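Local coordinates for sugar ABC transporter substrate-binding protein, BlMnBP1 (Bifidobacterium animalis subsp. lactis ATCC 27673, PDB 6I5R) that binds manno-oligosaccharides such as mannobiose and probably delivers them to the membrane components of an ABC transporter for uptake, at residues P71-K76 and S337-K342; V127-D132 and D362-P367; K57-Y62 and K342-D347. All coordinates share one frame; numbering follows the deposited sequence.

Interaction 1: P71-K76 and S337-K342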
loop_
_atom_site.group_PDB
_atom_site.type_symbol
_atom_site.label_atom_id
_atom_site.label_comp_id
_atom_site.label_asym_id
_atom_site.label_seq_id
_atom_site.Cartn_x
_atom_site.Cartn_y
_atom_site.Cartn_z
ATOM N N PRO A 71 -25.437 18.812 0.971
ATOM C CA PRO A 71 -25.193 19.793 -0.104
ATOM C C PRO A 71 -24.371 20.981 0.341
ATOM O O PRO A 71 -23.752 21.645 -0.498
ATOM C CB PRO A 71 -26.611 20.204 -0.536
ATOM C CG PRO A 71 -27.500 19.817 0.637
ATOM C CD PRO A 71 -26.877 18.560 1.178
ATOM N N ASN A 72 -24.310 21.269 1.634
ATOM C CA ASN A 72 -23.592 22.446 2.102
ATOM C C ASN A 72 -22.206 22.131 2.643
ATOM O O ASN A 72 -21.558 23.026 3.181
ATOM C CB ASN A 72 -24.449 23.188 3.122
ATOM C CG ASN A 72 -25.862 23.455 2.580
ATOM O OD1 ASN A 72 -26.881 23.065 3.182
ATOM N ND2 ASN A 72 -25.923 24.079 1.428
ATOM N N ILE A 73 -21.723 20.906 2.468
ATOM C CA ILE A 73 -20.328 20.584 2.714
ATOM C C ILE A 73 -19.664 20.494 1.346
ATOM O O ILE A 73 -19.769 19.474 0.652
ATOM C CB ILE A 73 -20.158 19.293 3.511
ATOM C CG1 ILE A 73 -20.705 19.446 4.921
ATOM C CG2 ILE A 73 -18.655 18.891 3.557
ATOM C CD1 ILE A 73 -20.600 18.191 5.750
ATOM N N THR A 74 -18.969 21.557 0.970
ATOM C CA THR A 74 -18.237 21.597 -0.285
ATOM C C THR A 74 -16.872 20.956 -0.091
ATOM O O THR A 74 -16.117 21.327 0.816
ATOM C CB THR A 74 -18.089 23.040 -0.781
ATOM O OG1 THR A 74 -19.371 23.565 -1.164
ATOM C CG2 THR A 74 -17.104 23.094 -1.951
ATOM N N VAL A 75 -16.558 20.010 -0.960
ATOM C CA VAL A 75 -15.316 19.257 -0.897
ATOM C C VAL A 75 -14.428 19.678 -2.059
ATOM O O VAL A 75 -14.790 19.477 -3.223
ATOM C CB VAL A 75 -15.578 17.748 -0.944
ATOM C CG1 VAL A 75 -14.266 16.989 -0.785
ATOM C CG2 VAL A 75 -16.581 17.337 0.119
ATOM N N LYS A 76 -13.257 20.224 -1.741
ATOM C CA LYS A 76 -12.278 20.617 -2.753
ATOM C C LYS A 76 -11.153 19.599 -2.758
ATOM O O LYS A 76 -10.522 19.388 -1.721
ATOM C CB LYS A 76 -11.711 21.996 -2.455
ATOM C CG LYS A 76 -12.735 23.111 -2.597
ATOM C CD LYS A 76 -12.164 24.361 -2.012
ATOM C CE LYS A 76 -10.893 24.763 -2.752
ATOM N NZ LYS A 76 -10.561 26.130 -2.240
ATOM N N SER A 337 -15.329 17.034 7.988
ATOM C CA SER A 337 -14.352 16.108 7.418
ATOM C C SER A 337 -14.630 14.681 7.865
ATOM O O SER A 337 -14.452 13.738 7.089
ATOM C CB SER A 337 -12.940 16.529 7.827
ATOM O OG SER A 337 -12.559 17.769 7.252
ATOM N N MET A 338 -15.050 14.506 9.126
ATOM C CA MET A 338 -15.299 13.161 9.643
ATOM C C MET A 338 -16.563 12.574 9.030
ATOM O O MET A 338 -16.638 11.357 8.781
ATOM C CB MET A 338 -15.387 13.183 11.175
ATOM C CG MET A 338 -15.402 11.801 11.788
ATOM S SD MET A 338 -15.302 11.770 13.609
ATOM C CE MET A 338 -13.870 12.779 13.988
ATOM N N ILE A 339 -17.549 13.432 8.754
ATOM C CA ILE A 339 -18.716 13.011 7.984
ATOM C C ILE A 339 -18.304 12.532 6.595
ATOM O O ILE A 339 -18.722 11.463 6.148
ATOM C CB ILE A 339 -19.736 14.159 7.906
ATOM C CG1 ILE A 339 -20.233 14.470 9.317
ATOM C CG2 ILE A 339 -20.869 13.808 6.964
ATOM C CD1 ILE A 339 -21.159 15.682 9.423
ATOM N N PHE A 340 -17.467 13.304 5.887
ATOM C CA PHE A 340 -17.048 12.882 4.555
ATOM C C PHE A 340 -16.253 11.574 4.602
ATOM O O PHE A 340 -16.425 10.706 3.744
ATOM C CB PHE A 340 -16.229 13.992 3.878
ATOM C CG PHE A 340 -15.758 13.615 2.503
ATOM C CD1 PHE A 340 -16.664 13.519 1.460
ATOM C CD2 PHE A 340 -14.431 13.331 2.265
ATOM C CE1 PHE A 340 -16.261 13.126 0.209
ATOM C CE2 PHE A 340 -14.013 12.941 0.993
ATOM C CZ PHE A 340 -14.932 12.852 -0.030
ATOM N N VAL A 341 -15.360 11.417 5.581
ATOM C CA VAL A 341 -14.628 10.154 5.684
ATOM C C VAL A 341 -15.594 9.002 5.930
ATOM O O VAL A 341 -15.487 7.929 5.326
ATOM C CB VAL A 341 -13.563 10.237 6.793
ATOM C CG1 VAL A 341 -13.005 8.857 7.102
ATOM C CG2 VAL A 341 -12.449 11.171 6.393
ATOM N N LYS A 342 -16.543 9.185 6.834
ATOM C CA LYS A 342 -17.464 8.092 7.091
ATOM C C LYS A 342 -18.310 7.802 5.860
ATOM O O LYS A 342 -18.612 6.637 5.566
ATOM C CB LYS A 342 -18.358 8.406 8.288
ATOM C CG LYS A 342 -19.226 7.223 8.729
ATOM C CD LYS A 342 -19.720 7.385 10.178
ATOM C CE LYS A 342 -20.366 6.122 10.714
ATOM N NZ LYS A 342 -20.776 6.282 12.144
#

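Interaction 2: V127-D132 and D362-P367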
loop_
_atom_site.group_PDB
_atom_site.type_symbol
_atom_site.label_atom_id
_atom_site.label_comp_id
_atom_site.label_asym_id
_atom_site.label_seq_id
_atom_site.Cartn_x
_atom_site.Cartn_y
_atom_site.Cartn_z
ATOM N N VAL A 127 -16.807 -0.923 13.889
ATOM C CA VAL A 127 -17.456 -0.296 12.750
ATOM C C VAL A 127 -16.536 -0.180 11.545
ATOM O O VAL A 127 -16.994 0.089 10.430
ATOM C CB VAL A 127 -18.007 1.090 13.145
ATOM C CG1 VAL A 127 -19.096 0.913 14.185
ATOM C CG2 VAL A 127 -16.910 1.977 13.665
ATOM N N ILE A 128 -15.236 -0.402 11.738
ATOM C CA ILE A 128 -14.331 -0.500 10.603
ATOM C C ILE A 128 -13.349 -1.644 10.799
ATOM O O ILE A 128 -13.036 -2.046 11.923
ATOM C CB ILE A 128 -13.539 0.803 10.351
ATOM C CG1 ILE A 128 -12.613 1.090 11.523
ATOM C CG2 ILE A 128 -14.480 1.990 10.103
ATOM C CD1 ILE A 128 -11.737 2.322 11.275
ATOM N N LYS A 129 -12.836 -2.129 9.669
ATOM C CA LYS A 129 -11.679 -3.004 9.615
ATOM C C LYS A 129 -10.381 -2.208 9.789
ATOM O O LYS A 129 -10.312 -1.003 9.524
ATOM C CB LYS A 129 -11.643 -3.743 8.278
ATOM C CG LYS A 129 -12.895 -4.528 7.999
ATOM C CD LYS A 129 -12.900 -5.181 6.623
ATOM C CE LYS A 129 -14.323 -5.585 6.263
ATOM N NZ LYS A 129 -14.488 -6.130 4.887
ATOM N N LEU A 130 -9.352 -2.894 10.265
ATOM C CA LEU A 130 -8.010 -2.342 10.344
ATOM C C LEU A 130 -7.959 -1.121 11.256
ATOM O O LEU A 130 -7.212 -0.182 11.011
ATOM C CB LEU A 130 -7.493 -1.996 8.951
ATOM C CG LEU A 130 -7.540 -3.192 8.011
ATOM C CD1 LEU A 130 -7.264 -2.754 6.572
ATOM C CD2 LEU A 130 -6.517 -4.251 8.420
ATOM N N ALA A 131 -8.756 -1.150 12.326
ATOM C CA ALA A 131 -8.859 0.002 13.203
ATOM C C ALA A 131 -7.571 0.284 13.951
ATOM O O ALA A 131 -7.354 1.428 14.342
ATOM C CB ALA A 131 -9.998 -0.187 14.216
ATOM N N ASP A 132 -6.712 -0.709 14.138
ATOM C CA ASP A 132 -5.481 -0.524 14.892
ATOM C C ASP A 132 -4.280 -0.278 14.001
ATOM O O ASP A 132 -3.148 -0.219 14.502
ATOM C CB ASP A 132 -5.235 -1.755 15.788
ATOM C CG ASP A 132 -4.961 -3.006 14.995
ATOM O OD1 ASP A 132 -4.904 -2.933 13.753
ATOM O OD2 ASP A 132 -4.806 -4.099 15.600
ATOM N N ASP A 362 -18.879 -4.473 8.729
ATOM C CA ASP A 362 -19.858 -5.531 8.508
ATOM C C ASP A 362 -20.032 -5.906 7.052
ATOM O O ASP A 362 -21.021 -6.560 6.724
ATOM C CB ASP A 362 -21.220 -5.094 9.027
ATOM C CG ASP A 362 -21.757 -3.904 8.259
ATOM O OD1 ASP A 362 -21.977 -3.985 7.010
ATOM O OD2 ASP A 362 -21.929 -2.845 8.884
ATOM N N ASP A 363 -19.147 -5.456 6.173
ATOM C CA ASP A 363 -19.206 -5.745 4.743
ATOM C C ASP A 363 -18.144 -6.795 4.464
ATOM O O ASP A 363 -16.948 -6.499 4.532
ATOM C CB ASP A 363 -18.947 -4.481 3.930
ATOM C CG ASP A 363 -19.256 -4.643 2.434
ATOM O OD1 ASP A 363 -19.213 -5.768 1.877
ATOM O OD2 ASP A 363 -19.515 -3.602 1.798
ATOM N N GLU A 364 -18.554 -8.022 4.171
ATOM C CA GLU A 364 -17.562 -9.034 3.855
ATOM C C GLU A 364 -17.517 -9.330 2.357
ATOM O O GLU A 364 -17.069 -10.400 1.957
ATOM C CB GLU A 364 -17.808 -10.303 4.670
ATOM C CG GLU A 364 -18.005 -10.057 6.206
ATOM C CD GLU A 364 -16.733 -9.718 7.013
ATOM O OE1 GLU A 364 -15.587 -10.005 6.588
ATOM O OE2 GLU A 364 -16.885 -9.169 8.134
ATOM N N SER A 365 -17.959 -8.393 1.523
ATOM C CA SER A 365 -17.777 -8.546 0.084
ATOM C C SER A 365 -16.304 -8.369 -0.311
ATOM O O SER A 365 -15.528 -7.661 0.349
ATOM C CB SER A 365 -18.657 -7.538 -0.658
ATOM O OG SER A 365 -17.930 -6.345 -0.901
ATOM N N MET A 366 -15.910 -9.064 -1.384
ATOM C CA MET A 366 -14.528 -9.152 -1.837
ATOM C C MET A 366 -14.411 -8.814 -3.317
ATOM O O MET A 366 -15.207 -9.320 -4.117
ATOM C CB MET A 366 -13.991 -10.578 -1.635
ATOM C CG MET A 366 -13.713 -10.935 -0.185
ATOM S SD MET A 366 -12.452 -9.815 0.477
ATOM C CE MET A 366 -10.990 -10.658 -0.077
ATOM N N PRO A 367 -13.417 -8.010 -3.733
ATOM C CA PRO A 367 -13.217 -7.813 -5.174
ATOM C C PRO A 367 -13.155 -9.153 -5.894
ATOM O O PRO A 367 -12.720 -10.168 -5.320
ATOM C CB PRO A 367 -11.876 -7.075 -5.264
ATOM C CG PRO A 367 -11.706 -6.436 -3.942
ATOM C CD PRO A 367 -12.393 -7.315 -2.935
#

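Interaction 3: K57-Y62 and K342-D347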
loop_
_atom_site.group_PDB
_atom_site.type_symbol
_atom_site.label_atom_id
_atom_site.label_comp_id
_atom_site.label_asym_id
_atom_site.label_seq_id
_atom_site.Cartn_x
_atom_site.Cartn_y
_atom_site.Cartn_z
ATOM N N LYS A 57 -15.098 5.910 -11.968
ATOM C CA LYS A 57 -15.796 6.946 -11.204
ATOM C C LYS A 57 -14.769 7.899 -10.595
ATOM O O LYS A 57 -13.991 7.505 -9.723
ATOM C CB LYS A 57 -16.659 6.295 -10.126
ATOM C CG LYS A 57 -17.678 7.194 -9.443
ATOM C CD LYS A 57 -18.476 6.370 -8.441
ATOM C CE LYS A 57 -19.437 7.241 -7.650
ATOM N NZ LYS A 57 -20.313 8.020 -8.552
ATOM N N ASN A 58 -14.765 9.155 -11.029
ATOM C CA ASN A 58 -13.733 10.084 -10.578
ATOM C C ASN A 58 -14.175 10.845 -9.327
ATOM O O ASN A 58 -15.283 10.681 -8.805
ATOM C CB ASN A 58 -13.324 11.054 -11.690
ATOM C CG ASN A 58 -14.426 12.068 -12.069
ATOM O OD1 ASN A 58 -15.440 12.224 -11.371
ATOM N ND2 ASN A 58 -14.215 12.765 -13.200
ATOM N N TRP A 59 -13.284 11.704 -8.844
ATOM C CA TRP A 59 -13.563 12.414 -7.606
ATOM C C TRP A 59 -14.828 13.242 -7.727
ATOM O O TRP A 59 -15.648 13.268 -6.801
ATOM C CB TRP A 59 -12.392 13.306 -7.215
ATOM C CG TRP A 59 -11.302 12.502 -6.566
ATOM C CD1 TRP A 59 -9.983 12.477 -6.917
ATOM C CD2 TRP A 59 -11.446 11.591 -5.470
ATOM N NE1 TRP A 59 -9.290 11.626 -6.091
ATOM C CE2 TRP A 59 -10.162 11.057 -5.201
ATOM C CE3 TRP A 59 -12.529 11.180 -4.684
ATOM C CZ2 TRP A 59 -9.932 10.120 -4.187
ATOM C CZ3 TRP A 59 -12.299 10.243 -3.675
ATOM C CH2 TRP A 59 -11.008 9.722 -3.443
ATOM N N LYS A 60 -15.000 13.932 -8.859
ATOM C CA LYS A 60 -16.165 14.793 -9.023
ATOM C C LYS A 60 -17.449 14.005 -8.867
ATOM O O LYS A 60 -18.431 14.504 -8.292
ATOM C CB LYS A 60 -16.163 15.463 -10.391
ATOM C CG LYS A 60 -15.245 16.637 -10.577
ATOM C CD LYS A 60 -15.454 17.182 -11.972
ATOM C CE LYS A 60 -14.866 18.556 -12.143
ATOM N NZ LYS A 60 -13.450 18.602 -11.737
ATOM N N SER A 61 -17.465 12.776 -9.393
ATOM C CA SER A 61 -18.645 11.917 -9.314
ATOM C C SER A 61 -18.939 11.502 -7.876
ATOM O O SER A 61 -20.111 11.468 -7.460
ATOM C CB SER A 61 -18.451 10.689 -10.200
ATOM O OG SER A 61 -19.606 9.868 -10.197
ATOM N N TYR A 62 -17.894 11.156 -7.108
ATOM C CA TYR A 62 -18.090 10.844 -5.700
ATOM C C TYR A 62 -18.597 12.066 -4.942
ATOM O O TYR A 62 -19.523 11.968 -4.124
ATOM C CB TYR A 62 -16.786 10.373 -5.056
ATOM C CG TYR A 62 -16.402 8.976 -5.390
ATOM C CD1 TYR A 62 -17.083 7.914 -4.831
ATOM C CD2 TYR A 62 -15.345 8.707 -6.254
ATOM C CE1 TYR A 62 -16.738 6.615 -5.147
ATOM C CE2 TYR A 62 -14.972 7.422 -6.544
ATOM C CZ TYR A 62 -15.683 6.376 -5.999
ATOM O OH TYR A 62 -15.347 5.080 -6.300
ATOM N N LYS A 342 -16.543 9.185 6.834
ATOM C CA LYS A 342 -17.464 8.092 7.091
ATOM C C LYS A 342 -18.310 7.802 5.860
ATOM O O LYS A 342 -18.612 6.637 5.566
ATOM C CB LYS A 342 -18.358 8.406 8.288
ATOM C CG LYS A 342 -19.226 7.223 8.729
ATOM C CD LYS A 342 -19.720 7.385 10.178
ATOM C CE LYS A 342 -20.366 6.122 10.714
ATOM N NZ LYS A 342 -20.776 6.282 12.144
ATOM N N TRP A 343 -18.702 8.849 5.130
ATOM C CA TRP A 343 -19.434 8.650 3.883
ATOM C C TRP A 343 -18.572 7.880 2.890
ATOM O O TRP A 343 -19.039 6.940 2.233
ATOM C CB TRP A 343 -19.898 10.001 3.281
ATOM C CG TRP A 343 -20.739 9.767 2.042
ATOM C CD1 TRP A 343 -22.070 9.462 2.001
ATOM C CD2 TRP A 343 -20.281 9.719 0.690
ATOM N NE1 TRP A 343 -22.469 9.263 0.706
ATOM C CE2 TRP A 343 -21.391 9.420 -0.121
ATOM C CE3 TRP A 343 -19.042 9.934 0.078
ATOM C CZ2 TRP A 343 -21.292 9.281 -1.510
ATOM C CZ3 TRP A 343 -18.951 9.828 -1.311
ATOM C CH2 TRP A 343 -20.068 9.498 -2.083
ATOM N N MET A 344 -17.310 8.293 2.741
ATOM C CA MET A 344 -16.398 7.549 1.882
ATOM C C MET A 344 -16.341 6.084 2.297
ATOM O O MET A 344 -16.394 5.183 1.452
ATOM C CB MET A 344 -15.005 8.170 1.933
ATOM C CG MET A 344 -14.835 9.431 1.097
ATOM S SD MET A 344 -15.262 9.247 -0.651
ATOM C CE MET A 344 -14.164 7.911 -1.212
ATOM N N THR A 345 -16.249 5.827 3.603
ATOM C CA THR A 345 -16.077 4.463 4.089
ATOM C C THR A 345 -17.339 3.635 3.909
ATOM O O THR A 345 -17.280 2.511 3.412
ATOM C CB THR A 345 -15.662 4.474 5.564
ATOM O OG1 THR A 345 -14.453 5.220 5.702
ATOM C CG2 THR A 345 -15.435 3.059 6.060
ATOM N N GLU A 346 -18.497 4.173 4.299
ATOM C CA GLU A 346 -19.700 3.358 4.388
ATOM C C GLU A 346 -20.573 3.435 3.152
ATOM O O GLU A 346 -21.249 2.446 2.839
ATOM C CB GLU A 346 -20.545 3.767 5.592
ATOM C CG GLU A 346 -19.806 3.686 6.892
ATOM C CD GLU A 346 -20.723 3.439 8.056
ATOM O OE1 GLU A 346 -21.979 3.575 7.905
ATOM O OE2 GLU A 346 -20.187 3.070 9.131
ATOM N N ASP A 347 -20.531 4.551 2.413
ATOM C CA ASP A 347 -21.524 4.805 1.364
ATOM C C ASP A 347 -20.956 4.979 -0.042
ATOM O O ASP A 347 -21.651 4.646 -1.013
ATOM C CB ASP A 347 -22.353 6.070 1.692
ATOM C CG ASP A 347 -23.380 5.860 2.815
ATOM O OD1 ASP A 347 -23.390 4.816 3.484
ATOM O OD2 ASP A 347 -24.199 6.768 3.058
#

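Interaction 1: P71-K76 and S337-K342
Val75 sits over one face of the Phe340 ring, and this is the close part of the contact between strand 73-76 and helix 337-342. Its CG2 methyl comes within 4.0 Å of CD1 of Phe340. The second methyl, CG1, hangs 4.3 Å above the same face but shifted toward the rim, so the forked end of the valine covers the ring off its centre. Phe340 reaches it because its CG is anti to the backbone N (chi1 180°), which swings the ring out from the helix toward the strand. Phe66 and Phe42 also meet this ring, each in an edge-to-face (T-shaped) arrangement, so the phenyl group is wedged into an aromatic cluster.

Two residues earlier on the strand, the packing is looser. Ile73 and Ile339 both point toward the other segment, but they meet only through their last carbons, CD1 to CD1 at 4.5 Å, tip to tip. No hydrogen bond joins the two segments, and the contact rests on dispersion and the exclusion of water. The opposite face of the strand looks outward: Thr74 and Lys76 are exposed there and lean on Thr39 of the adjoining strand 38-44.

The backbone of 73-76 is held by its parallel pairing with strand 38-44, while Ile63 and Phe66 of helix 59-69 press on Val75 from the helical layer. A beta-alpha-beta crossover runs from 38-44 through 59-69 to 73-79, with helix 331-346 packed on the same side of the sheet, as expected of an alpha/beta lobe in a periplasmic-type solute-binding protein.

Interaction 2: V127-D132 and D362-P367
Lys129 and Asp363 meet from two irregular loops, each with an extended backbone, and it is the peptide carbonyl of Asp363 that the lysine reaches. The contact is essentially one long side chain meeting one peptide carbonyl. Lys129 has its CG anti to its own carbonyl carbon (chi1 -56°) and runs out straight beyond CG, which carries the ammonium group across to the 362-367 loop. There NZ donates to the backbone O of Asp363 at 2.5 Å, a short distance whose exact value deserves some caution. The approach is nearly end-on, with a C=O...N angle of 173°. The methylene before it follows closely, CE lying 3.3 Å from the same Asp363 O.

The charge on the lysine is not matched by a salt bridge within these segments. OE1 of Glu364 comes to 4.4 Å from Lys129 NZ, and OD1 of Asp363 stays 5.6 Å from it, so both carboxylates would act through the local electrostatic field, probably favouring the ammonium form. Asp363 instead turns its carboxylate to its own loop: OD1 accepts from the backbone N of Ser365 at 2.9 Å, closing an Asx turn, and the Ser365 hydroxyl adds a weak bond to the same oxygen. The turn lies directly beside the carbonyl that the lysine takes.

A second carbonyl, that of Pro358, also receives Lys129 NZ, and backbone hydrogen bonds of Val127 with Ala361 and of Lys129 with Ile359 tie the first loop to the residues just before 362-367. This surface contact thus connects the loop between helix 121-124 and strand 135-136 with the one running from helix 350-353 to strand 377-379.

Interaction 3: K57-Y62 and K342-D347
Two helices of one alpha/beta lobe pack here, the start of helix 59-69 presenting Trp59 and Tyr62 to Trp343 and Met344 near the end of helix 331-346. The methionine fits between the two aromatic residues. The bend at chi2 (-56°) sets Met344 SD 5.3 Å from the centroid of the Tyr62 ring, obliquely placed, in a Met-aromatic contact. The chi3 bend (-58°) then turns CE to the edge of the Trp59 indole, in its plane, 3.9 Å from CZ3. Lys57 CD lies over the opposite face of that tyrosine, toward its rim, so the ring lies between sulfur and aliphatic chain; its OH is hydrogen-bonded to ND2 of Asn353.

Trp343 works at a different point. Its CH2 comes 3.3 Å from the backbone O of Tyr62, approached obliquely, and lies 4.4 Å from Tyr62 CD1 at the edge of the tyrosine ring. Phe66 packs edge-to-face with this indole.

The helix start is itself fixed: Asn58 is the N-cap, its OD1 accepting from Ser61 N at 2.9 Å, while Lys57 NZ donates to Ser61 OG and forms a salt bridge with Asp65. With the Trp59 side chain about 9 Å from a mannose unit of the bound mannobiose, this is a buried helix-helix interface near, but not lining, the sugar site of a solute-binding protein.

Overall arrangement
From the N terminus, helix 59-69 comes first and strand 73-79 directly after it; both wait for helix 331-346, some 260 to 280 residues later. Interaction 3 closes the wider loop, from 57-62 to 342-347, and interaction 1 is nested inside it, their segments overlapping at Lys342 on that helix, with centres 10 Å apart. Interaction 2 starts within both loops at 127-132 but ends beyond them at 362-367, so it crosses each. It touches interaction 3 where Ile128 packs on Thr345. Together they gather a helix, a strand and a surface loop from the early chain around helix 331-346 and the loop that follows helix 350-353.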